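Local coordinates for extracellular solute-binding protein family 5 (PDB 4ONY) that probably captures peptides or similar solutes in the periplasm and delivers them to an ABC transporter for import into the cell, at residues Ala18-Gly23 against Pro95-Ser100; Met82-Leu87 against Glu208-Ser213; Trp114-Leu119 against Glu162-Arg167; Pro121-Ser126 against Asp234-Asp239; Leu143-Arg148 against Ile197-Phe202. One frame throughout, in Å; residues are numbered along the deposited sequence.

Contact 1: residues Ala18-Gly23 against Pro95-Ser100; sequences ALSMHG and PFTLYS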
# COMPACT_ATOMS: atom_id res chain seq x y z
N ALA A 18 -6.47 -15.77 17.16
CA ALA A 18 -6.46 -14.61 16.28
C ALA A 18 -6.00 -13.39 17.04
O ALA A 18 -6.12 -13.32 18.26
CB ALA A 18 -7.84 -14.34 15.71
N LEU A 19 -5.48 -12.43 16.31
CA LEU A 19 -5.10 -11.14 16.87
C LEU A 19 -5.49 -10.02 15.90
O LEU A 19 -5.03 -9.99 14.76
CB LEU A 19 -3.62 -11.16 17.19
CG LEU A 19 -3.01 -9.90 17.73
CD1 LEU A 19 -3.68 -9.52 19.04
CD2 LEU A 19 -1.52 -10.13 17.90
N SER A 20 -6.39 -9.14 16.34
CA SER A 20 -6.90 -8.06 15.51
C SER A 20 -6.52 -6.74 16.10
O SER A 20 -6.64 -6.52 17.32
CB SER A 20 -8.42 -8.14 15.39
OG SER A 20 -8.91 -7.01 14.69
N MET A 21 -6.08 -5.84 15.24
CA MET A 21 -5.57 -4.54 15.67
C MET A 21 -6.62 -3.80 16.51
O MET A 21 -6.30 -3.33 17.61
CB MET A 21 -5.13 -3.68 14.49
CG MET A 21 -4.79 -2.24 14.85
SD MET A 21 -3.37 -2.19 15.99
CE MET A 21 -3.35 -0.44 16.40
N HIS A 22 -7.85 -3.76 16.02
CA HIS A 22 -8.96 -3.09 16.70
C HIS A 22 -10.04 -4.03 17.27
O HIS A 22 -11.14 -3.58 17.61
CB HIS A 22 -9.58 -2.05 15.79
CG HIS A 22 -8.64 -0.91 15.49
ND1 HIS A 22 -8.16 -0.67 14.23
CD2 HIS A 22 -8.03 -0.00 16.30
CE1 HIS A 22 -7.32 0.35 14.26
NE2 HIS A 22 -7.22 0.77 15.50
N GLY A 23 -9.72 -5.31 17.43
CA GLY A 23 -10.60 -6.22 18.16
C GLY A 23 -11.59 -6.93 17.27
O GLY A 23 -12.17 -7.90 17.71
N PRO A 95 -9.59 -5.81 7.62
CA PRO A 95 -8.67 -4.69 7.68
C PRO A 95 -7.28 -5.01 8.28
O PRO A 95 -6.25 -4.71 7.65
CB PRO A 95 -9.41 -3.66 8.55
CG PRO A 95 -10.88 -3.97 8.31
CD PRO A 95 -10.91 -5.48 8.22
N PHE A 96 -7.26 -5.62 9.46
CA PHE A 96 -6.00 -5.96 10.11
C PHE A 96 -6.24 -7.02 11.20
O PHE A 96 -6.27 -6.72 12.40
CB PHE A 96 -5.38 -4.70 10.72
CG PHE A 96 -3.89 -4.80 11.04
CD1 PHE A 96 -3.17 -6.00 10.92
CD2 PHE A 96 -3.19 -3.66 11.46
CE1 PHE A 96 -1.78 -6.04 11.22
CE2 PHE A 96 -1.84 -3.71 11.74
CZ PHE A 96 -1.14 -4.88 11.61
N THR A 97 -6.38 -8.26 10.75
CA THR A 97 -6.52 -9.43 11.62
C THR A 97 -5.53 -10.52 11.20
O THR A 97 -5.40 -10.83 10.02
CB THR A 97 -7.92 -9.99 11.57
OG1 THR A 97 -8.87 -8.97 11.94
CG2 THR A 97 -8.06 -11.19 12.56
N LEU A 98 -4.87 -11.09 12.19
CA LEU A 98 -3.94 -12.21 12.05
C LEU A 98 -4.52 -13.49 12.63
O LEU A 98 -5.19 -13.45 13.67
CB LEU A 98 -2.67 -11.89 12.81
CG LEU A 98 -1.99 -10.52 12.50
CD1 LEU A 98 -0.81 -10.30 13.40
CD2 LEU A 98 -1.54 -10.50 11.05
N TYR A 99 -4.25 -14.63 11.99
CA TYR A 99 -4.67 -15.95 12.47
C TYR A 99 -3.44 -16.84 12.66
O TYR A 99 -2.31 -16.47 12.26
CB TYR A 99 -5.68 -16.60 11.49
CG TYR A 99 -6.99 -15.86 11.45
CD1 TYR A 99 -7.97 -16.13 12.38
CD2 TYR A 99 -7.23 -14.83 10.51
CE1 TYR A 99 -9.16 -15.40 12.43
CE2 TYR A 99 -8.40 -14.12 10.52
CZ TYR A 99 -9.37 -14.39 11.51
OH TYR A 99 -10.57 -13.69 11.58
N SER A 100 -3.64 -17.99 13.29
CA SER A 100 -2.55 -18.91 13.66
C SER A 100 -1.69 -19.35 12.45
O SER A 100 -2.20 -19.57 11.36
CB SER A 100 -3.11 -20.13 14.38
OG SER A 100 -3.74 -19.71 15.59
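Met21, just past the end of a very short edge strand, sets its sulfur beside the ring of Phe96, with SD 5.4 Å from the ring centroid and 42° off its normal, an oblique Met-aromatic contact. It continues an antiparallel beta pairing in which strand 18-20 runs at 170° to the start of strand 97-108. Leu19 and Leu98 form the hydrogen-bonded pair, Leu19 N to Leu98 O and Leu98 N to Leu19 O both measuring 2.8 Å. Ala18-Tyr99 and Ser20-Thr97 are the flanking non-hydrogen-bonded pairs, and Ala18 CB packs 3.7 Å from Tyr99 CE1. On that face Ser20 OG and Thr97 OG1 both bond to Asp24 O, while Glu94 also holds Thr97 OG1 and Tyr99 OH. The leucines occupy the other face, toward Met88 of strand 88-90. Beyond the strand, Met21 N donates to Phe96 O at 3.0 Å and 172°, and Met21 CB lies 3.6 Å from Phe96 CD2.

Contact 2: residues Met82-Leu87 against Glu208-Ser213; sequences MVYQTL and EPPIGS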
# COMPACT_ATOMS: atom_id res chain seq x y z
N MET A 82 6.61 -17.20 1.15
CA MET A 82 6.75 -18.58 0.71
C MET A 82 7.85 -19.43 1.37
O MET A 82 7.71 -20.69 1.46
CB MET A 82 6.90 -18.62 -0.80
CG MET A 82 5.61 -18.19 -1.51
SD MET A 82 5.64 -18.66 -3.24
CE MET A 82 6.87 -17.47 -3.80
N VAL A 83 8.91 -18.79 1.85
CA VAL A 83 10.01 -19.50 2.51
C VAL A 83 10.06 -19.18 4.01
O VAL A 83 10.00 -20.08 4.84
CB VAL A 83 11.35 -19.17 1.84
CG1 VAL A 83 12.51 -19.79 2.60
CG2 VAL A 83 11.33 -19.67 0.40
N TYR A 84 10.16 -17.90 4.34
CA TYR A 84 10.19 -17.48 5.70
C TYR A 84 8.79 -17.11 6.18
O TYR A 84 8.11 -16.29 5.55
CB TYR A 84 11.10 -16.27 5.83
CG TYR A 84 12.57 -16.61 5.57
CD1 TYR A 84 13.30 -17.35 6.48
CD2 TYR A 84 13.23 -16.13 4.44
CE1 TYR A 84 14.65 -17.67 6.26
CE2 TYR A 84 14.57 -16.41 4.22
CZ TYR A 84 15.27 -17.18 5.13
OH TYR A 84 16.59 -17.43 4.92
N GLN A 85 8.39 -17.69 7.31
CA GLN A 85 7.06 -17.47 7.86
C GLN A 85 7.10 -16.63 9.10
O GLN A 85 8.13 -16.45 9.74
CB GLN A 85 6.41 -18.79 8.18
CG GLN A 85 6.24 -19.69 6.99
CD GLN A 85 5.51 -20.97 7.33
OE1 GLN A 85 5.90 -21.70 8.21
NE2 GLN A 85 4.42 -21.24 6.59
N THR A 86 5.93 -16.10 9.42
CA THR A 86 5.71 -15.30 10.61
C THR A 86 4.97 -16.14 11.66
O THR A 86 4.49 -17.26 11.37
CB THR A 86 4.84 -14.10 10.27
OG1 THR A 86 3.64 -14.59 9.66
CG2 THR A 86 5.57 -13.21 9.33
N LEU A 87 4.85 -15.60 12.87
CA LEU A 87 4.14 -16.32 13.91
C LEU A 87 2.68 -16.47 13.56
O LEU A 87 2.05 -17.49 13.83
CB LEU A 87 4.32 -15.64 15.25
CG LEU A 87 5.76 -15.80 15.77
CD1 LEU A 87 6.09 -14.73 16.81
CD2 LEU A 87 5.97 -17.18 16.41
N GLU A 208 23.05 -19.15 -1.99
CA GLU A 208 22.79 -20.50 -1.44
C GLU A 208 21.32 -20.60 -1.06
O GLU A 208 20.81 -19.73 -0.35
CB GLU A 208 23.67 -20.86 -0.22
N PRO A 209 20.65 -21.67 -1.51
CA PRO A 209 19.22 -21.74 -1.19
C PRO A 209 18.98 -21.73 0.33
O PRO A 209 19.53 -22.56 1.02
CB PRO A 209 18.78 -23.08 -1.80
CG PRO A 209 19.84 -23.42 -2.82
CD PRO A 209 21.12 -22.84 -2.27
N PRO A 210 18.20 -20.76 0.84
CA PRO A 210 18.09 -20.67 2.29
C PRO A 210 17.01 -21.62 2.83
O PRO A 210 16.07 -21.98 2.12
CB PRO A 210 17.69 -19.20 2.50
CG PRO A 210 16.82 -18.89 1.31
CD PRO A 210 17.40 -19.71 0.16
N ILE A 211 17.13 -21.99 4.09
CA ILE A 211 16.15 -22.89 4.71
C ILE A 211 15.10 -22.05 5.43
O ILE A 211 15.47 -21.20 6.24
CB ILE A 211 16.84 -23.77 5.75
CG1 ILE A 211 17.84 -24.72 5.07
CG2 ILE A 211 15.83 -24.53 6.58
CD1 ILE A 211 17.22 -25.68 4.06
N GLY A 212 13.82 -22.31 5.13
CA GLY A 212 12.72 -21.70 5.88
C GLY A 212 11.72 -22.75 6.28
O GLY A 212 11.95 -23.96 6.02
N SER A 213 10.63 -22.32 6.95
CA SER A 213 9.56 -23.23 7.35
C SER A 213 8.38 -23.22 6.35
O SER A 213 7.42 -24.00 6.47
CB SER A 213 9.08 -22.90 8.76
OG SER A 213 8.52 -21.61 8.82
O HOH W 1 17.51 -19.44 6.60
O HOH W 2 10.31 -19.44 8.66
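Tyr84, Gln85 and Val83 meet Pro210, Gly212 and Ser213 in a buried loop-to-loop contact, in which two irregular segments are joined by side-chain and water-mediated hydrogen bonds between the six-stranded antiparallel sheet and the sheet containing strand 216-222. The direct polar link is Ser213 OG donating to Gln85 OE1 at 2.7 Å, with the donor tilted 22° from the carbonyl plane. The first torsion of Ser213 (chi1 64°), which sets OG between its own backbone N and carbonyl carbon, puts that hydroxyl where it makes this bond. A water reinforces the link by accepting from Gln85 N and donating to the same OG, which therefore has two partners. Gln85 OE1 also accepts from Trp236 NE1 and its NE2 bonds to Tyr235 OH, fixing both ends of the amide. Further along, Tyr84 crosses Pro210 at about a right angle, its OH 3.2 Å from Pro210 CB. That hydroxyl shares a second water with Ile211 O, the water lying in the ring plane at the edge. Between these points, Gly212 CA approaches Val83 O to 3.3 Å as a CA-H...O contact, and Val83 CG1 lies 3.8 Å from Gly212 CA. Around the contact, Gln85 and Ser213 lean on Leu102 of strand 97-108, Pro210 rests on Val218 of strand 216-222, and Val83 touches Tyr229 of strand 226-231.

Contact 3: residues Trp114-Leu119 against Glu162-Arg167; sequences WVEFTL and EKTGER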
# COMPACT_ATOMS: atom_id res chain seq x y z
N TRP A 114 2.32 -7.00 27.04
CA TRP A 114 3.00 -8.27 26.69
C TRP A 114 2.16 -9.07 25.73
O TRP A 114 0.94 -8.84 25.63
CB TRP A 114 3.30 -9.15 27.95
CG TRP A 114 2.09 -9.49 28.75
CD1 TRP A 114 1.63 -8.83 29.84
CD2 TRP A 114 1.16 -10.56 28.51
NE1 TRP A 114 0.48 -9.41 30.31
CE2 TRP A 114 0.17 -10.48 29.52
CE3 TRP A 114 1.06 -11.57 27.54
CZ2 TRP A 114 -0.92 -11.35 29.57
CZ3 TRP A 114 -0.00 -12.48 27.62
CH2 TRP A 114 -0.98 -12.36 28.62
N VAL A 115 2.81 -9.99 25.00
CA VAL A 115 2.12 -10.95 24.15
C VAL A 115 2.85 -12.27 24.27
O VAL A 115 4.07 -12.31 24.40
CB VAL A 115 2.00 -10.47 22.67
CG1 VAL A 115 3.37 -10.32 22.02
CG2 VAL A 115 1.14 -11.42 21.83
N GLU A 116 2.11 -13.36 24.27
CA GLU A 116 2.70 -14.68 24.42
C GLU A 116 2.16 -15.64 23.34
O GLU A 116 0.98 -15.68 23.10
CB GLU A 116 2.44 -15.22 25.84
CG GLU A 116 2.98 -16.64 26.08
CD GLU A 116 2.96 -17.05 27.57
OE1 GLU A 116 2.53 -16.26 28.41
OE2 GLU A 116 3.45 -18.13 27.93
N PHE A 117 3.07 -16.36 22.70
CA PHE A 117 2.76 -17.26 21.58
C PHE A 117 3.12 -18.64 21.98
O PHE A 117 4.16 -18.85 22.63
CB PHE A 117 3.61 -16.89 20.37
CG PHE A 117 3.40 -15.48 19.89
CD1 PHE A 117 2.33 -15.16 19.05
CD2 PHE A 117 4.29 -14.47 20.25
CE1 PHE A 117 2.13 -13.85 18.60
CE2 PHE A 117 4.08 -13.18 19.83
CZ PHE A 117 3.01 -12.86 18.99
N THR A 118 2.29 -19.60 21.59
CA THR A 118 2.62 -20.99 21.78
C THR A 118 2.72 -21.60 20.40
O THR A 118 1.77 -21.52 19.62
CB THR A 118 1.57 -21.70 22.64
OG1 THR A 118 1.42 -20.96 23.85
CG2 THR A 118 1.95 -23.15 22.95
N LEU A 119 3.90 -22.15 20.10
CA LEU A 119 4.18 -22.71 18.79
C LEU A 119 3.44 -24.03 18.58
O LEU A 119 3.17 -24.77 19.53
CB LEU A 119 5.67 -22.98 18.62
CG LEU A 119 6.60 -21.77 18.82
CD1 LEU A 119 8.07 -22.18 18.68
CD2 LEU A 119 6.25 -20.70 17.81
N GLU A 162 11.25 -14.07 26.68
CA GLU A 162 11.57 -15.26 27.47
C GLU A 162 10.73 -16.46 27.10
O GLU A 162 9.56 -16.35 26.69
CB GLU A 162 11.47 -14.96 28.96
CG GLU A 162 10.52 -13.82 29.27
CD GLU A 162 10.28 -13.51 30.73
OE1 GLU A 162 11.11 -13.88 31.61
OE2 GLU A 162 9.21 -12.89 30.99
N LYS A 163 11.37 -17.61 27.25
CA LYS A 163 10.73 -18.90 27.11
C LYS A 163 9.92 -19.11 28.36
O LYS A 163 10.45 -18.95 29.45
CB LYS A 163 11.79 -19.99 26.95
CG LYS A 163 11.20 -21.37 26.73
CD LYS A 163 12.24 -22.40 26.33
CE LYS A 163 11.60 -23.78 26.32
NZ LYS A 163 12.58 -24.83 25.94
N THR A 164 8.64 -19.45 28.22
CA THR A 164 7.74 -19.66 29.37
C THR A 164 7.16 -21.06 29.45
O THR A 164 6.37 -21.35 30.34
CB THR A 164 6.56 -18.67 29.32
OG1 THR A 164 5.87 -18.78 28.05
CG2 THR A 164 7.02 -17.23 29.52
N GLY A 165 7.50 -21.93 28.50
CA GLY A 165 7.01 -23.33 28.53
C GLY A 165 7.75 -24.06 27.44
O GLY A 165 8.58 -23.46 26.76
N GLU A 166 7.44 -25.33 27.23
CA GLU A 166 8.17 -26.12 26.25
C GLU A 166 8.15 -25.46 24.89
O GLU A 166 9.17 -25.48 24.20
CB GLU A 166 7.65 -27.56 26.11
CG GLU A 166 8.41 -28.26 25.00
CD GLU A 166 8.26 -29.76 24.95
OE1 GLU A 166 7.21 -30.31 25.42
OE2 GLU A 166 9.20 -30.39 24.39
N ARG A 167 7.00 -24.88 24.51
CA ARG A 167 6.81 -24.30 23.20
C ARG A 167 6.27 -22.87 23.27
O ARG A 167 5.75 -22.39 22.27
CB ARG A 167 5.87 -25.17 22.38
CG ARG A 167 6.32 -26.60 22.24
CD ARG A 167 5.54 -27.33 21.21
NE ARG A 167 4.13 -27.11 21.40
CZ ARG A 167 3.39 -27.74 22.31
NH1 ARG A 167 2.09 -27.45 22.40
NH2 ARG A 167 3.93 -28.65 23.13
O HOH W 3 0.58 -25.46 20.56
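Arg167 and Leu119 hold each other by two hydrogen bonds at the end of strand 114-119, where the turn of the beta hairpin 158-165/168-173 meets it. Leu119 N donates to Arg167 O at 2.9 Å and 171°, and Arg167 NE returns a bond to Leu119 O at 3.1 Å. The returning bond lies in the guanidinium plane, 4° out of it. A water extends the pairing: it donates to Leu119 O and accepts from Arg167 NH1, also in that plane, so Leu119 O is gripped by both NE and water. Arg167 bends at chi3 (-48°), the torsion that places NE. Thr118 CA adds a CA-H...O contact of 3.5 Å to Arg167 O, and Leu119 CG packs against the same oxygen.

Further back along the strand, Glu116 and Thr164 reach toward each other tip to tip. The carboxylate is carried out on an extended chain. In the next shell, Arg170 of strand 168-173 forms a salt bridge with Glu116 OE1 and lies in cation-pi contact with Trp114, which probably steadies the carboxylate. Thr118 OG1 bonds to Ser168 OG. Strand 168-173 thus lies between the two segments in this antiparallel sheet, whereas the Glu116-Thr164 link is direct: Thr164 OG1 donates to OE2 at 2.5 Å, from above the carboxylate plane.

Contact 4: residues Pro121-Ser126 against Asp234-Asp239; sequences PKAKWS and DYWGKD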
# COMPACT_ATOMS: atom_id res chain seq x y z
N PRO A 121 3.14 -27.73 17.70
CA PRO A 121 4.19 -28.78 17.84
C PRO A 121 4.58 -29.48 16.53
O PRO A 121 5.63 -30.10 16.47
CB PRO A 121 3.57 -29.78 18.81
CG PRO A 121 2.09 -29.50 18.78
CD PRO A 121 1.94 -28.03 18.49
N LYS A 122 3.76 -29.35 15.49
CA LYS A 122 4.12 -29.91 14.18
C LYS A 122 5.06 -29.02 13.36
O LYS A 122 5.48 -29.43 12.28
CB LYS A 122 2.87 -30.08 13.33
CG LYS A 122 1.83 -30.98 13.88
CD LYS A 122 0.59 -30.87 12.99
CE LYS A 122 -0.42 -31.94 13.36
NZ LYS A 122 -1.57 -31.96 12.40
N ALA A 123 5.35 -27.81 13.80
CA ALA A 123 6.10 -26.87 12.95
C ALA A 123 7.51 -27.39 12.68
O ALA A 123 8.22 -27.70 13.62
CB ALA A 123 6.17 -25.51 13.61
N LYS A 124 7.91 -27.45 11.41
CA LYS A 124 9.22 -27.91 10.98
C LYS A 124 9.79 -27.04 9.86
O LYS A 124 9.06 -26.55 8.98
CB LYS A 124 9.17 -29.35 10.45
CG LYS A 124 8.63 -30.37 11.43
CD LYS A 124 8.37 -31.77 10.81
CE LYS A 124 7.06 -31.90 9.98
NZ LYS A 124 5.71 -31.95 10.72
N TRP A 125 11.10 -26.87 9.93
CA TRP A 125 11.93 -26.38 8.82
C TRP A 125 11.82 -27.34 7.65
O TRP A 125 11.40 -28.50 7.82
CB TRP A 125 13.40 -26.22 9.31
CG TRP A 125 13.48 -25.33 10.50
CD1 TRP A 125 13.74 -25.67 11.80
CD2 TRP A 125 13.22 -23.92 10.51
NE1 TRP A 125 13.71 -24.55 12.61
CE2 TRP A 125 13.37 -23.47 11.84
CE3 TRP A 125 12.86 -23.01 9.53
CZ2 TRP A 125 13.17 -22.13 12.20
CZ3 TRP A 125 12.66 -21.66 9.88
CH2 TRP A 125 12.82 -21.24 11.22
N SER A 126 12.12 -26.86 6.45
CA SER A 126 11.97 -27.67 5.24
C SER A 126 12.95 -28.82 5.21
O SER A 126 12.75 -29.75 4.48
CB SER A 126 12.14 -26.84 3.94
OG SER A 126 13.43 -26.27 3.83
N ASP A 234 6.21 -32.37 2.21
CA ASP A 234 6.10 -32.58 3.64
C ASP A 234 5.92 -31.28 4.43
O ASP A 234 6.16 -31.26 5.64
CB ASP A 234 7.36 -33.28 4.17
CG ASP A 234 7.10 -34.09 5.42
OD1 ASP A 234 6.00 -34.63 5.65
OD2 ASP A 234 8.05 -34.23 6.21
N TYR A 235 5.53 -30.20 3.75
CA TYR A 235 5.26 -28.91 4.40
C TYR A 235 4.44 -29.12 5.69
O TYR A 235 3.38 -29.69 5.64
CB TYR A 235 4.54 -27.98 3.43
CG TYR A 235 4.00 -26.72 4.08
CD1 TYR A 235 4.80 -25.91 4.84
CD2 TYR A 235 2.67 -26.38 3.94
CE1 TYR A 235 4.30 -24.78 5.47
CE2 TYR A 235 2.18 -25.21 4.53
CZ TYR A 235 2.99 -24.44 5.30
OH TYR A 235 2.49 -23.32 5.88
N TRP A 236 4.96 -28.68 6.81
CA TRP A 236 4.38 -28.92 8.11
C TRP A 236 2.97 -28.34 8.27
O TRP A 236 2.15 -28.89 9.01
CB TRP A 236 5.29 -28.28 9.21
CG TRP A 236 5.10 -26.79 9.29
CD1 TRP A 236 5.80 -25.84 8.60
CD2 TRP A 236 4.15 -26.09 10.11
NE1 TRP A 236 5.32 -24.59 8.92
CE2 TRP A 236 4.31 -24.70 9.84
CE3 TRP A 236 3.18 -26.50 11.03
CZ2 TRP A 236 3.54 -23.72 10.46
CZ3 TRP A 236 2.40 -25.54 11.66
CH2 TRP A 236 2.57 -24.16 11.38
N GLY A 237 2.68 -27.23 7.56
CA GLY A 237 1.44 -26.50 7.75
C GLY A 237 0.31 -26.87 6.84
O GLY A 237 -0.72 -26.21 6.81
N LYS A 238 0.50 -27.92 6.06
CA LYS A 238 -0.44 -28.25 4.98
C LYS A 238 -1.88 -28.43 5.47
O LYS A 238 -2.78 -28.21 4.72
CB LYS A 238 0.02 -29.51 4.22
CG LYS A 238 -0.16 -30.75 5.03
CD LYS A 238 0.65 -31.96 4.60
CE LYS A 238 1.22 -31.86 3.20
NZ LYS A 238 1.74 -33.22 2.92
N ASP A 239 -2.10 -28.85 6.71
CA ASP A 239 -3.46 -29.12 7.18
C ASP A 239 -4.03 -28.04 8.08
O ASP A 239 -5.11 -28.19 8.61
CB ASP A 239 -3.51 -30.45 7.95
CG ASP A 239 -3.15 -31.63 7.09
OD1 ASP A 239 -3.57 -31.71 5.93
OD2 ASP A 239 -2.43 -32.48 7.56
O HOH W 4 8.01 -27.68 6.95
O HOH W 5 8.62 -30.25 6.78
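Asp234 begins the approach to Lys124 and Trp125 through its backbone, its carbonyl O accepting at 2.9 Å from a water whose second bond, to Trp125 O, is weak. Asp234 OD2 and Lys124 NZ stand 5.6 Å apart without contact, but their opposite charges probably attract. Tyr235 opens a type I beta turn that runs to Lys238 and puts Trp236 at its second position. There a second water accepts from Trp236 N and donates to Lys124 O at 2.5 Å.

The Trp236 side chain carries most of the contact. This is a loop-on-loop joint of the solute-binding fold in which the indole packs on segment 121-126, and Leu102 of strand 97-108 touches both Trp236 and Ala123. Trp236 chi1 (78°) sets CG between the backbone N and the carbonyl carbon, against Lys124 N. Ala123 CA lies 3.4 Å above the indole plane, offset toward the rim, and Ala123 CB sits over the six-membered ring in a CH-pi contact, 4.0 Å from the centroid and 10° off the normal. Trp236 CB meets Lys122 O at 3.3 Å. That oxygen also accepts from Lys124 NZ at 3.0 Å, in the carbonyl plane. At the end of the segment, Asp239 OD2 lies 4.9 Å from Lys122 NZ, again without contact.

Contact 5: residues Leu143-Arg148 against Ile197-Phe202; sequences LTEKGR and INRDTF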
# COMPACT_ATOMS: atom_id res chain seq x y z
N LEU A 143 18.74 -10.64 14.23
CA LEU A 143 18.19 -9.55 13.45
C LEU A 143 18.44 -8.19 14.08
O LEU A 143 18.64 -7.22 13.36
CB LEU A 143 16.71 -9.73 13.20
CG LEU A 143 16.35 -10.86 12.25
CD1 LEU A 143 14.85 -10.92 12.12
CD2 LEU A 143 16.96 -10.58 10.87
N THR A 144 18.43 -8.12 15.40
CA THR A 144 18.82 -6.94 16.10
C THR A 144 20.29 -6.59 15.83
O THR A 144 20.63 -5.46 15.50
CB THR A 144 18.55 -7.08 17.60
OG1 THR A 144 17.14 -7.34 17.80
CG2 THR A 144 18.93 -5.79 18.33
N GLU A 145 21.17 -7.58 15.91
CA GLU A 145 22.62 -7.32 15.71
C GLU A 145 22.96 -7.05 14.22
O GLU A 145 23.78 -6.15 13.91
CB GLU A 145 23.41 -8.52 16.22
CG GLU A 145 24.92 -8.27 16.38
CD GLU A 145 25.83 -9.50 16.28
OE1 GLU A 145 25.46 -10.65 16.56
OE2 GLU A 145 27.00 -9.29 15.92
N LYS A 146 22.36 -7.81 13.31
CA LYS A 146 22.82 -7.85 11.92
C LYS A 146 21.78 -7.55 10.86
O LYS A 146 22.12 -7.42 9.69
CB LYS A 146 23.40 -9.24 11.63
CG LYS A 146 24.44 -9.72 12.63
CD LYS A 146 25.23 -10.90 12.07
CE LYS A 146 26.31 -10.39 11.14
NZ LYS A 146 27.18 -11.50 10.68
N GLY A 147 20.51 -7.41 11.25
CA GLY A 147 19.49 -7.07 10.31
C GLY A 147 19.45 -5.61 9.89
O GLY A 147 19.97 -4.74 10.58
N ARG A 148 18.76 -5.36 8.77
CA ARG A 148 18.46 -4.01 8.35
C ARG A 148 17.18 -3.51 9.01
O ARG A 148 16.33 -4.32 9.42
CB ARG A 148 18.33 -3.94 6.82
CG ARG A 148 17.09 -4.62 6.24
CD ARG A 148 17.03 -4.36 4.76
NE ARG A 148 15.99 -5.09 4.02
CZ ARG A 148 14.70 -4.75 3.96
NH1 ARG A 148 14.21 -3.78 4.69
NH2 ARG A 148 13.88 -5.42 3.16
N ILE A 197 21.81 -21.48 10.11
CA ILE A 197 22.40 -20.20 9.74
C ILE A 197 23.82 -20.12 10.34
O ILE A 197 24.01 -20.33 11.52
CB ILE A 197 21.52 -19.04 10.21
CG1 ILE A 197 20.35 -18.89 9.25
CG2 ILE A 197 22.29 -17.73 10.25
CD1 ILE A 197 19.21 -18.06 9.79
N ASN A 198 24.77 -19.78 9.51
CA ASN A 198 26.14 -19.43 9.97
C ASN A 198 26.10 -17.97 10.32
O ASN A 198 26.00 -17.13 9.46
CB ASN A 198 27.20 -19.67 8.89
CG ASN A 198 28.61 -19.28 9.32
OD1 ASN A 198 28.84 -18.36 10.10
ND2 ASN A 198 29.58 -20.00 8.80
N ARG A 199 26.20 -17.70 11.60
CA ARG A 199 26.09 -16.36 12.09
C ARG A 199 27.15 -15.41 11.55
O ARG A 199 26.89 -14.21 11.37
CB ARG A 199 26.15 -16.39 13.61
CG ARG A 199 25.62 -15.12 14.22
CD ARG A 199 25.56 -15.23 15.72
NE ARG A 199 25.18 -13.93 16.25
CZ ARG A 199 24.17 -13.72 17.09
NH1 ARG A 199 23.48 -14.73 17.60
NH2 ARG A 199 23.90 -12.47 17.47
N ASP A 200 28.36 -15.92 11.36
CA ASP A 200 29.45 -15.09 10.88
C ASP A 200 29.18 -14.65 9.47
O ASP A 200 29.46 -13.51 9.14
CB ASP A 200 30.77 -15.82 10.91
CG ASP A 200 31.22 -16.14 12.31
OD1 ASP A 200 30.79 -15.43 13.24
OD2 ASP A 200 31.99 -17.12 12.49
N THR A 201 28.56 -15.49 8.64
CA THR A 201 28.28 -15.05 7.27
C THR A 201 26.90 -14.45 7.04
O THR A 201 26.64 -13.92 5.98
CB THR A 201 28.56 -16.14 6.22
OG1 THR A 201 27.69 -17.22 6.43
CG2 THR A 201 30.06 -16.62 6.30
N PHE A 202 26.00 -14.52 8.02
CA PHE A 202 24.68 -13.93 7.87
C PHE A 202 24.87 -12.44 7.68
O PHE A 202 25.57 -11.77 8.47
CB PHE A 202 23.84 -14.21 9.10
CG PHE A 202 22.41 -13.71 8.98
CD1 PHE A 202 21.43 -14.53 8.49
CD2 PHE A 202 22.05 -12.43 9.37
CE1 PHE A 202 20.13 -14.10 8.38
CE2 PHE A 202 20.73 -12.00 9.28
CZ PHE A 202 19.77 -12.85 8.79
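Glu145 and Arg199 form a salt bridge in which Arg199 NH2 donates to Glu145 OE1 at 2.6 Å and 172°, while NE gives the same oxygen only a weak second bond. The partner lies in the guanidinium plane, and carboxylate and guanidinium are turned just 27° apart, nearly coplanar. The arginine side chain is extended from CG to NE; its NH1 forms another salt bridge, to Asp141 one turn earlier on helix 133-146.

Next to it, Lys146 NZ donates to two backbone carbonyls, Phe202 O at 2.7 Å and Arg199 O at 2.8 Å. The lysine bends at chi3 (80°), which places CE 3.1 Å from Phe202 O. Residues 199-201 have helical backbone angles, and ahead of them Asn198 OD1 accepts from Thr201 N in an Asx motif.

Apolar contacts complete the joint. Phe202 has Lys146 CB at its ring edge, 4.1 Å from CD2, and Leu143 CD2 lies 4.2 Å from Phe202 CZ. Ile142 of the same helix touches both Phe202 and Arg199. The contact thus joins the C-terminal end of helix 133-146 to the loop before strand 216-222. The ammonium's two carbonyl acceptors and the arginine's two acidic partners imply that positive charge probably contributes to holding the loop on the helix.

Overall arrangement
From the N terminus, contact 1 closes the first loop, pairing strand 18-20 with strand 97-108. Contact 2 opens inside that loop, at 82-87, and closes beyond it at 208-213, so the two cross. Contact 3 is nested within contact 2, and both reach a shared patch where Leu87 packs on Leu119 and Phe117. Contact 4 starts inside contact 3 and ends after contact 2, crossing both; its centre lies about 12 Å from that of contact 2, and Gly212 and Ser126 meet through their backbones. Contact 5 crosses contact 3 but is nested in contacts 2 and 4. Together they tie the six-stranded antiparallel sheet to helix 133-146 and to the loops flanking strands 216-222 and 226-231.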